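Local coordinates for protein amidohydrolase (Pseudomonas aeruginosa, PDB 2I5G) that probably acts as a metal-dependent dipeptidase of the membrane dipeptidase family (peptidase family M19), with a TIM-barrel fold, at residues Asp9-Asp14 against Lys79-Gly84; Glu24-Met29 against Thr86-Gly91; Gly288-Leu293 against Lys309-Asn314. The protein carries 2 engineered substitutions. All coordinates share one frame; numbering follows the deposited sequence.

Interaction 1: residues Asp9-Asp14 against Lys79-Gly84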
loop_
_atom_site.group_PDB
_atom_site.type_symbol
_atom_site.label_atom_id
_atom_site.label_comp_id
_atom_site.label_asym_id
_atom_site.label_seq_id
_atom_site.Cartn_x
_atom_site.Cartn_y
_atom_site.Cartn_z
ATOM N N ASP A 9 -28.909 -7.664 33.680
ATOM C CA ASP A 9 -27.867 -7.640 34.697
ATOM C C ASP A 9 -26.542 -8.091 34.088
ATOM O O ASP A 9 -25.722 -8.718 34.761
ATOM C CB ASP A 9 -28.244 -8.577 35.851
ATOM C CG ASP A 9 -27.310 -8.445 37.051
ATOM O OD1 ASP A 9 -27.362 -7.402 37.738
ATOM O OD2 ASP A 9 -26.521 -9.384 37.307
ATOM N N SER A 10 -26.319 -7.770 32.818
ATOM C CA SER A 10 -25.081 -8.196 32.179
ATOM C C SER A 10 -24.422 -7.162 31.279
ATOM O O SER A 10 -25.064 -6.225 30.797
ATOM C CB SER A 10 -25.329 -9.480 31.383
ATOM O OG SER A 10 -24.106 -10.073 30.992
ATOM N N ILE A 11 -23.121 -7.344 31.072
ATOM C CA ILE A 11 -22.332 -6.471 30.218
ATOM C C ILE A 11 -22.426 -7.039 28.815
ATOM O O ILE A 11 -21.869 -8.098 28.537
ATOM C CB ILE A 11 -20.849 -6.473 30.619
ATOM C CG1 ILE A 11 -20.694 -5.956 32.047
ATOM C CG2 ILE A 11 -20.045 -5.623 29.641
ATOM C CD1 ILE A 11 -21.196 -4.547 32.227
ATOM N N VAL A 12 -23.148 -6.360 27.934
ATOM C CA VAL A 12 -23.259 -6.850 26.570
ATOM C C VAL A 12 -22.414 -5.956 25.679
ATOM O O VAL A 12 -22.488 -4.728 25.750
ATOM C CB VAL A 12 -24.747 -6.901 26.086
ATOM C CG1 VAL A 12 -25.681 -6.416 27.188
ATOM C CG2 VAL A 12 -24.928 -6.096 24.809
ATOM N N ILE A 13 -21.590 -6.589 24.855
ATOM C CA ILE A 13 -20.700 -5.874 23.959
ATOM C C ILE A 13 -20.757 -6.476 22.573
ATOM O O ILE A 13 -20.938 -7.683 22.428
ATOM C CB ILE A 13 -19.252 -5.934 24.482
ATOM C CG1 ILE A 13 -19.149 -5.111 25.772
ATOM C CG2 ILE A 13 -18.281 -5.441 23.415
ATOM C CD1 ILE A 13 -17.774 -5.086 26.392
ATOM N N ASP A 14 -20.612 -5.632 21.556
ATOM C CA ASP A 14 -20.644 -6.098 20.177
ATOM C C ASP A 14 -19.341 -5.751 19.490
ATOM O O ASP A 14 -18.970 -4.586 19.400
ATOM C CB ASP A 14 -21.815 -5.471 19.423
ATOM C CG ASP A 14 -21.984 -6.048 18.029
ATOM O OD1 ASP A 14 -23.042 -5.795 17.411
ATOM O OD2 ASP A 14 -21.061 -6.750 17.550
ATOM N N LYS A 79 -18.693 2.321 33.437
ATOM C CA LYS A 79 -19.409 3.575 33.616
ATOM C C LYS A 79 -20.693 3.583 32.788
ATOM O O LYS A 79 -21.765 3.927 33.287
ATOM C CB LYS A 79 -18.524 4.750 33.207
ATOM C CG LYS A 79 -19.214 6.091 33.339
ATOM C CD LYS A 79 -18.376 7.244 32.802
ATOM C CE LYS A 79 -17.107 7.453 33.618
ATOM N NZ LYS A 79 -16.276 8.566 33.070
ATOM N N ALA A 80 -20.580 3.196 31.524
ATOM C CA ALA A 80 -21.729 3.167 30.634
ATOM C C ALA A 80 -22.846 2.278 31.180
ATOM O O ALA A 80 -24.026 2.631 31.121
ATOM C CB ALA A 80 -21.303 2.683 29.261
ATOM N N LYS A 81 -22.477 1.121 31.710
ATOM C CA LYS A 81 -23.465 0.204 32.255
ATOM C C LYS A 81 -24.171 0.819 33.462
ATOM O O LYS A 81 -25.403 0.895 33.503
ATOM C CB LYS A 81 -22.784 -1.108 32.659
ATOM C CG LYS A 81 -23.580 -2.368 32.341
ATOM C CD LYS A 81 -24.633 -2.652 33.370
ATOM C CE LYS A 81 -25.356 -3.951 33.044
ATOM N NZ LYS A 81 -26.112 -3.866 31.765
ATOM N N GLU A 82 -23.390 1.279 34.432
ATOM C CA GLU A 82 -23.962 1.855 35.641
ATOM C C GLU A 82 -24.607 3.212 35.437
ATOM O O GLU A 82 -25.087 3.821 36.390
ATOM C CB GLU A 82 -22.906 1.951 36.746
ATOM C CG GLU A 82 -21.884 3.050 36.571
ATOM C CD GLU A 82 -20.920 3.117 37.743
ATOM O OE1 GLU A 82 -20.121 2.169 37.918
ATOM O OE2 GLU A 82 -20.968 4.116 38.495
ATOM N N GLN A 83 -24.628 3.688 34.200
ATOM C CA GLN A 83 -25.244 4.972 33.911
ATOM C C GLN A 83 -26.395 4.829 32.938
ATOM O O GLN A 83 -26.995 5.820 32.523
ATOM C CB GLN A 83 -24.213 5.940 33.347
ATOM C CG GLN A 83 -23.318 6.540 34.399
ATOM C CD GLN A 83 -22.467 7.648 33.846
ATOM O OE1 GLN A 83 -22.934 8.458 33.045
ATOM N NE2 GLN A 83 -21.212 7.708 34.278
ATOM N N GLY A 84 -26.705 3.588 32.580
ATOM C CA GLY A 84 -27.791 3.334 31.651
ATOM C C GLY A 84 -27.541 3.941 30.283
ATOM O O GLY A 84 -28.425 4.572 29.702
#

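Interaction 2: residues Glu24-Met29 against Thr86-Gly91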
loop_
_atom_site.group_PDB
_atom_site.type_symbol
_atom_site.label_atom_id
_atom_site.label_comp_id
_atom_site.label_asym_id
_atom_site.label_seq_id
_atom_site.Cartn_x
_atom_site.Cartn_y
_atom_site.Cartn_z
ATOM N N GLU A 24 -31.742 7.567 16.235
ATOM C CA GLU A 24 -32.558 6.370 16.241
ATOM C C GLU A 24 -31.706 5.124 16.428
ATOM O O GLU A 24 -32.141 4.157 17.054
ATOM C CB GLU A 24 -33.375 6.268 14.952
ATOM C CG GLU A 24 -34.250 5.020 14.891
ATOM C CD GLU A 24 -34.908 4.693 16.231
ATOM O OE1 GLU A 24 -35.721 5.511 16.723
ATOM O OE2 GLU A 24 -34.604 3.614 16.794
ATOM N N LEU A 25 -30.492 5.144 15.888
ATOM C CA LEU A 25 -29.599 4.001 16.017
ATOM C C LEU A 25 -29.234 3.883 17.485
ATOM O O LEU A 25 -29.234 2.792 18.057
ATOM C CB LEU A 25 -28.338 4.206 15.171
ATOM C CG LEU A 25 -27.314 3.065 15.104
ATOM C CD1 LEU A 25 -26.457 3.062 16.351
ATOM C CD2 LEU A 25 -28.032 1.730 14.934
ATOM N N PHE A 26 -28.943 5.029 18.089
ATOM C CA PHE A 26 -28.575 5.102 19.495
ATOM C C PHE A 26 -29.665 4.543 20.398
ATOM O O PHE A 26 -29.385 3.806 21.336
ATOM C CB PHE A 26 -28.279 6.554 19.862
ATOM C CG PHE A 26 -27.071 7.112 19.172
ATOM C CD1 PHE A 26 -26.887 8.486 19.064
ATOM C CD2 PHE A 26 -26.102 6.264 18.641
ATOM C CE1 PHE A 26 -25.757 9.008 18.437
ATOM C CE2 PHE A 26 -24.968 6.778 18.011
ATOM C CZ PHE A 26 -24.796 8.151 17.910
ATOM N N GLU A 27 -30.909 4.891 20.103
ATOM C CA GLU A 27 -32.035 4.423 20.896
ATOM C C GLU A 27 -32.266 2.915 20.767
ATOM O O GLU A 27 -32.713 2.263 21.711
ATOM C CB GLU A 27 -33.292 5.195 20.495
ATOM C CG GLU A 27 -33.160 6.687 20.723
ATOM C CD GLU A 27 -34.303 7.478 20.123
ATOM O OE1 GLU A 27 -34.315 8.722 20.265
ATOM O OE2 GLU A 27 -35.189 6.852 19.504
ATOM N N ASP A 28 -31.951 2.365 19.601
ATOM C CA ASP A 28 -32.130 0.938 19.361
ATOM C C ASP A 28 -31.027 0.181 20.104
ATOM O O ASP A 28 -31.177 -0.996 20.444
ATOM C CB ASP A 28 -32.084 0.649 17.853
ATOM C CG ASP A 28 -32.849 -0.614 17.470
ATOM O OD1 ASP A 28 -33.969 -0.815 17.990
ATOM O OD2 ASP A 28 -32.342 -1.400 16.638
HETATM N N MSE A 29 -29.918 0.867 20.359
HETATM C CA MSE A 29 -28.819 0.261 21.090
HETATM C C MSE A 29 -29.284 0.163 22.535
HETATM O O MSE A 29 -29.003 -0.812 23.239
HETATM C CB MSE A 29 -27.564 1.132 21.011
HETATM C CG MSE A 29 -27.070 1.373 19.604
HETATM SE SE MSE A 29 -25.360 2.258 19.563
HETATM C CE MSE A 29 -24.425 1.099 18.323
ATOM N N THR A 86 -24.907 3.604 26.417
ATOM C CA THR A 86 -24.152 2.728 25.537
ATOM C C THR A 86 -22.790 3.311 25.233
ATOM O O THR A 86 -22.674 4.412 24.695
ATOM C CB THR A 86 -24.896 2.495 24.211
ATOM O OG1 THR A 86 -25.954 1.556 24.420
ATOM C CG2 THR A 86 -23.947 1.962 23.151
ATOM N N GLY A 87 -21.757 2.558 25.573
ATOM C CA GLY A 87 -20.411 3.025 25.327
ATOM C C GLY A 87 -20.057 2.807 23.879
ATOM O O GLY A 87 -20.444 1.796 23.291
ATOM N N ILE A 88 -19.329 3.755 23.300
ATOM C CA ILE A 88 -18.923 3.653 21.907
ATOM C C ILE A 88 -17.412 3.664 21.765
ATOM O O ILE A 88 -16.744 4.629 22.126
ATOM C CB ILE A 88 -19.558 4.784 21.070
ATOM C CG1 ILE A 88 -21.060 4.517 20.948
ATOM C CG2 ILE A 88 -18.917 4.864 19.687
ATOM C CD1 ILE A 88 -21.802 5.557 20.159
ATOM N N LEU A 89 -16.889 2.559 21.246
ATOM C CA LEU A 89 -15.460 2.379 21.044
ATOM C C LEU A 89 -15.118 2.486 19.555
ATOM O O LEU A 89 -15.533 1.652 18.747
ATOM C CB LEU A 89 -15.043 1.011 21.604
ATOM C CG LEU A 89 -13.727 0.364 21.152
ATOM C CD1 LEU A 89 -12.593 1.349 21.330
ATOM C CD2 LEU A 89 -13.469 -0.925 21.944
ATOM N N TYR A 90 -14.359 3.518 19.199
ATOM C CA TYR A 90 -13.975 3.741 17.808
ATOM C C TYR A 90 -13.056 2.686 17.233
ATOM O O TYR A 90 -12.044 2.331 17.850
ATOM C CB TYR A 90 -13.289 5.098 17.644
ATOM C CG TYR A 90 -14.198 6.276 17.853
ATOM C CD1 TYR A 90 -15.584 6.143 17.732
ATOM C CD2 TYR A 90 -13.672 7.539 18.119
ATOM C CE1 TYR A 90 -16.420 7.238 17.865
ATOM C CE2 TYR A 90 -14.501 8.646 18.255
ATOM C CZ TYR A 90 -15.874 8.489 18.124
ATOM O OH TYR A 90 -16.696 9.585 18.234
ATOM N N GLY A 91 -13.397 2.213 16.033
ATOM C CA GLY A 91 -12.582 1.214 15.368
ATOM C C GLY A 91 -12.353 1.478 13.889
ATOM O O GLY A 91 -13.145 2.167 13.230
#

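Interaction 3: residues Gly288-Leu293 against Lys309-Asn314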
loop_
_atom_site.group_PDB
_atom_site.type_symbol
_atom_site.label_atom_id
_atom_site.label_comp_id
_atom_site.label_asym_id
_atom_site.label_seq_id
_atom_site.Cartn_x
_atom_site.Cartn_y
_atom_site.Cartn_z
ATOM N N GLY A 288 -31.860 -3.556 18.431
ATOM C CA GLY A 288 -32.802 -3.609 19.535
ATOM C C GLY A 288 -33.261 -5.004 19.929
ATOM O O GLY A 288 -33.966 -5.173 20.928
ATOM N N GLU A 289 -32.860 -6.007 19.155
ATOM C CA GLU A 289 -33.245 -7.386 19.440
ATOM C C GLU A 289 -32.134 -8.204 20.082
ATOM O O GLU A 289 -32.298 -9.406 20.302
ATOM C CB GLU A 289 -33.693 -8.088 18.163
ATOM C CG GLU A 289 -35.041 -7.656 17.643
ATOM C CD GLU A 289 -35.441 -8.439 16.414
ATOM O OE1 GLU A 289 -34.884 -8.159 15.333
ATOM O OE2 GLU A 289 -36.299 -9.345 16.532
ATOM N N PHE A 290 -31.010 -7.552 20.381
ATOM C CA PHE A 290 -29.860 -8.220 20.993
ATOM C C PHE A 290 -30.250 -9.231 22.080
ATOM O O PHE A 290 -29.753 -10.360 22.094
ATOM C CB PHE A 290 -28.901 -7.177 21.577
ATOM C CG PHE A 290 -27.507 -7.252 21.023
ATOM C CD1 PHE A 290 -26.656 -8.293 21.376
ATOM C CD2 PHE A 290 -27.050 -6.288 20.124
ATOM C CE1 PHE A 290 -25.371 -8.377 20.842
ATOM C CE2 PHE A 290 -25.770 -6.363 19.585
ATOM C CZ PHE A 290 -24.929 -7.410 19.945
ATOM N N PRO A 291 -31.151 -8.847 22.996
ATOM C CA PRO A 291 -31.568 -9.763 24.066
ATOM C C PRO A 291 -32.086 -11.149 23.663
ATOM O O PRO A 291 -32.155 -12.044 24.500
ATOM C CB PRO A 291 -32.607 -8.948 24.848
ATOM C CG PRO A 291 -33.060 -7.906 23.878
ATOM C CD PRO A 291 -31.801 -7.535 23.152
ATOM N N ASN A 292 -32.438 -11.341 22.397
ATOM C CA ASN A 292 -32.924 -12.647 21.957
ATOM C C ASN A 292 -31.771 -13.635 21.844
ATOM O O ASN A 292 -31.978 -14.849 21.777
ATOM C CB ASN A 292 -33.605 -12.541 20.598
ATOM C CG ASN A 292 -34.797 -11.629 20.620
ATOM O OD1 ASN A 292 -35.415 -11.378 19.588
ATOM N ND2 ASN A 292 -35.132 -11.121 21.795
ATOM N N LEU A 293 -30.553 -13.103 21.812
ATOM C CA LEU A 293 -29.361 -13.924 21.698
ATOM C C LEU A 293 -28.984 -14.498 23.060
ATOM O O LEU A 293 -28.425 -15.592 23.159
ATOM C CB LEU A 293 -28.222 -13.084 21.118
ATOM C CG LEU A 293 -26.938 -13.808 20.712
ATOM C CD1 LEU A 293 -27.260 -15.079 19.939
ATOM C CD2 LEU A 293 -26.094 -12.866 19.875
ATOM N N LYS A 309 -20.059 -14.641 29.586
ATOM C CA LYS A 309 -18.813 -14.597 28.828
ATOM C C LYS A 309 -19.046 -14.161 27.393
ATOM O O LYS A 309 -18.626 -13.083 26.982
ATOM C CB LYS A 309 -18.149 -15.975 28.792
ATOM C CG LYS A 309 -18.004 -16.664 30.126
ATOM C CD LYS A 309 -17.088 -15.896 31.040
ATOM C CE LYS A 309 -16.491 -16.829 32.073
ATOM N NZ LYS A 309 -15.793 -17.974 31.417
ATOM N N VAL A 310 -19.721 -15.021 26.639
ATOM C CA VAL A 310 -19.993 -14.771 25.236
ATOM C C VAL A 310 -20.691 -13.450 24.963
ATOM O O VAL A 310 -20.460 -12.837 23.925
ATOM C CB VAL A 310 -20.830 -15.911 24.627
ATOM C CG1 VAL A 310 -21.024 -15.671 23.143
ATOM C CG2 VAL A 310 -20.133 -17.244 24.857
HETATM N N MSE A 311 -21.528 -12.992 25.882
HETATM C CA MSE A 311 -22.228 -11.739 25.638
HETATM C C MSE A 311 -21.395 -10.483 25.866
HETATM O O MSE A 311 -21.747 -9.414 25.360
HETATM C CB MSE A 311 -23.525 -11.670 26.457
HETATM C CG MSE A 311 -24.587 -12.681 26.026
HETATM SE SE MSE A 311 -24.912 -12.720 24.099
HETATM C CE MSE A 311 -25.725 -10.982 23.873
ATOM N N GLY A 312 -20.291 -10.596 26.604
ATOM C CA GLY A 312 -19.481 -9.413 26.832
ATOM C C GLY A 312 -18.269 -9.525 27.736
ATOM O O GLY A 312 -17.209 -8.991 27.410
ATOM N N GLU A 313 -18.408 -10.201 28.872
ATOM C CA GLU A 313 -17.290 -10.344 29.801
ATOM C C GLU A 313 -15.968 -10.684 29.124
ATOM O O GLU A 313 -14.938 -10.109 29.460
ATOM C CB GLU A 313 -17.608 -11.400 30.860
ATOM C CG GLU A 313 -18.709 -10.984 31.820
ATOM C CD GLU A 313 -18.833 -11.915 33.013
ATOM O OE1 GLU A 313 -19.642 -11.613 33.921
ATOM O OE2 GLU A 313 -18.123 -12.948 33.041
ATOM N N ASN A 314 -15.993 -11.612 28.174
ATOM C CA ASN A 314 -14.779 -12.002 27.473
ATOM C C ASN A 314 -14.154 -10.834 26.699
ATOM O O ASN A 314 -12.930 -10.677 26.681
ATOM C CB ASN A 314 -15.065 -13.172 26.523
ATOM C CG ASN A 314 -15.124 -14.521 27.245
ATOM O OD1 ASN A 314 -15.096 -14.586 28.476
ATOM N ND2 ASN A 314 -15.207 -15.599 26.473
#

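Interaction 1: residues Asp9-Asp14 against Lys79-Gly84
The ammonium group of Lys81 is held by two backbone carbonyls. Across the contact, NZ of Lys81 gives a hydrogen bond of 2.8 Å to O of Ser10, and a second one goes to O of Ala8, just ahead of the 9-14 segment. At Ser10 the donor stands above the carbonyl plane, 43° out of it, with a C=O...donor angle of 135°, so the bond does not run along a lone pair. The lysine chain gets there by two bends, one at chi2 and one at chi4, with an extended piece between them that carries the ammonium group across to the carbonyl.

This joins helix 74-82 to the chain that enters strand 13-17, the first strand of the TIM barrel. Asp9 has just left the short helix 5-8, and from Val12 onward the backbone bonds to Thr35, Ala36 and Asn38, on or just before the neighbouring parallel strand 36-40. Beyond the lysine the chain turns off through a Schellman motif, Gly84 having positive phi.

The apolar half of the contact is Ile11 on the methylene part of the same lysine. CD1 of Ile11 comes against CB and CG of Lys81, the two side chains crossing at a slant. With chi1 at -61°, CG1 of Ile11 lies beside its own backbone N, and the branch carrying CD1 comes nearer to the lysine than the CB direction alone suggests. Ile11 also touches Ile77 of helix 74-82 and Val316 of helix 304-323, while Asp9 on the outer side is exposed and has a weak, long ion pair with Arg308.

Interaction 2: residues Glu24-Met29 against Thr86-Gly91
Met29 and Thr86 meet where helix 23-31 packs against the start of strand 86-92, one of the parallel strands in the TIM barrel of this dipeptidase-family protein. Met29 is a selenomethionine, and its chain crosses the threonine at about a right angle. CB of Met29 lies 3.8 Å from OG1 of Thr86, and SE of Met29 lies 3.9 Å from CG2 of Thr86, so the two branches of the threonine are met by different parts of one side chain. Chi1 of Thr86, -77°, makes this division: it puts OG1 beside the backbone N and leaves CG2 anti to it, facing the selenium.

One turn back in the helix, Phe26 takes the next residue of the strand that points the same way, Ile88. The approach is ring carbon to methyl, CE2 of Phe26 to CD1 of Ile88 at 4.0 Å, again with the side chains crossing at about a right angle. The extended chi2 of Ile88 (180°) carries CD1 out to the ring. Val68 of strand 68-70 touches Phe26, Thr86 and Ile88 alike, and Trp21 meets the phenyl ring edge-to-face.

All four of these residues are buried, and the packing between them is entirely by van der Waals contact. The other flank of the helix turns toward solvent: Glu24 is exposed, Glu27 and Asp28 partly so, and none of the three touches the strand. Asp28 is bonded elsewhere: its OD2 accepts from Gly288 N and Gln252 NE2. Inside the contact, the hydroxyl OG1 of Thr86 is bonded to O of Leu34, with a weak further bond from NE of Arg30.

Interaction 3: residues Gly288-Leu293 against Lys309-Asn314
Phe290 and Leu293 close on one side chain, the selenomethionine Met311, where segment 288-293, leading into helix 291-299, meets helix 304-323 in the C-terminal part of the TIM barrel.

The interaction across the contact is apolar throughout. Met311 sends its methyl to the rim of the phenyl ring: CE of Met311 is 3.8 Å from CD1 of Phe290 and 4.0 Å from its CE1, near the ring plane and so at the edge. One atom further back, SE of Met311 lies 4.1 Å from CG of Leu293, the two side chains set obliquely. Bends at chi2 (-49°) and chi3 (-68°) fold the Met311 side chain so that neighbouring atoms, selenium and methyl, serve different partners. Ile246 of strand 244-246 touches both Phe290 and Leu293, and Tyr228 and Ile225 of helix 225-239 also touch the leucine.

No hydrogen bond crosses the contact; the polar order is in the backbones. N of Leu293 bonds to O of Phe290 at 2.9 Å. Around Met311, helix 304-323 widens into a pi-type turn: O of Lys309 accepts from N of Gly312 at 3.0 Å and from N of Asn314 at 3.2 Å, the two donors arriving from opposite faces of the carbonyl plane.

In the fold
Interactions 2 and 3 are buried and apolar, each with a selenomethionine among its contacts, whereas interaction 1 is only partly buried, lies farther from the centre of the chain and relies on a lysine bonded to backbone oxygens. Interactions 1 and 2 serve the same parallel sheet of the barrel through consecutive elements: strand 13-17 leads to helix 23-31, and helix 74-82 leads to strand 86-92. Interaction 3 brings in the C-terminal helices, and its 309-314 segment is tied to interaction 1 by a probable hydrogen bond from Ile13 N to Met311 O. Helix 23-31 of interaction 2 and the 288-293 segment of interaction 3 also touch.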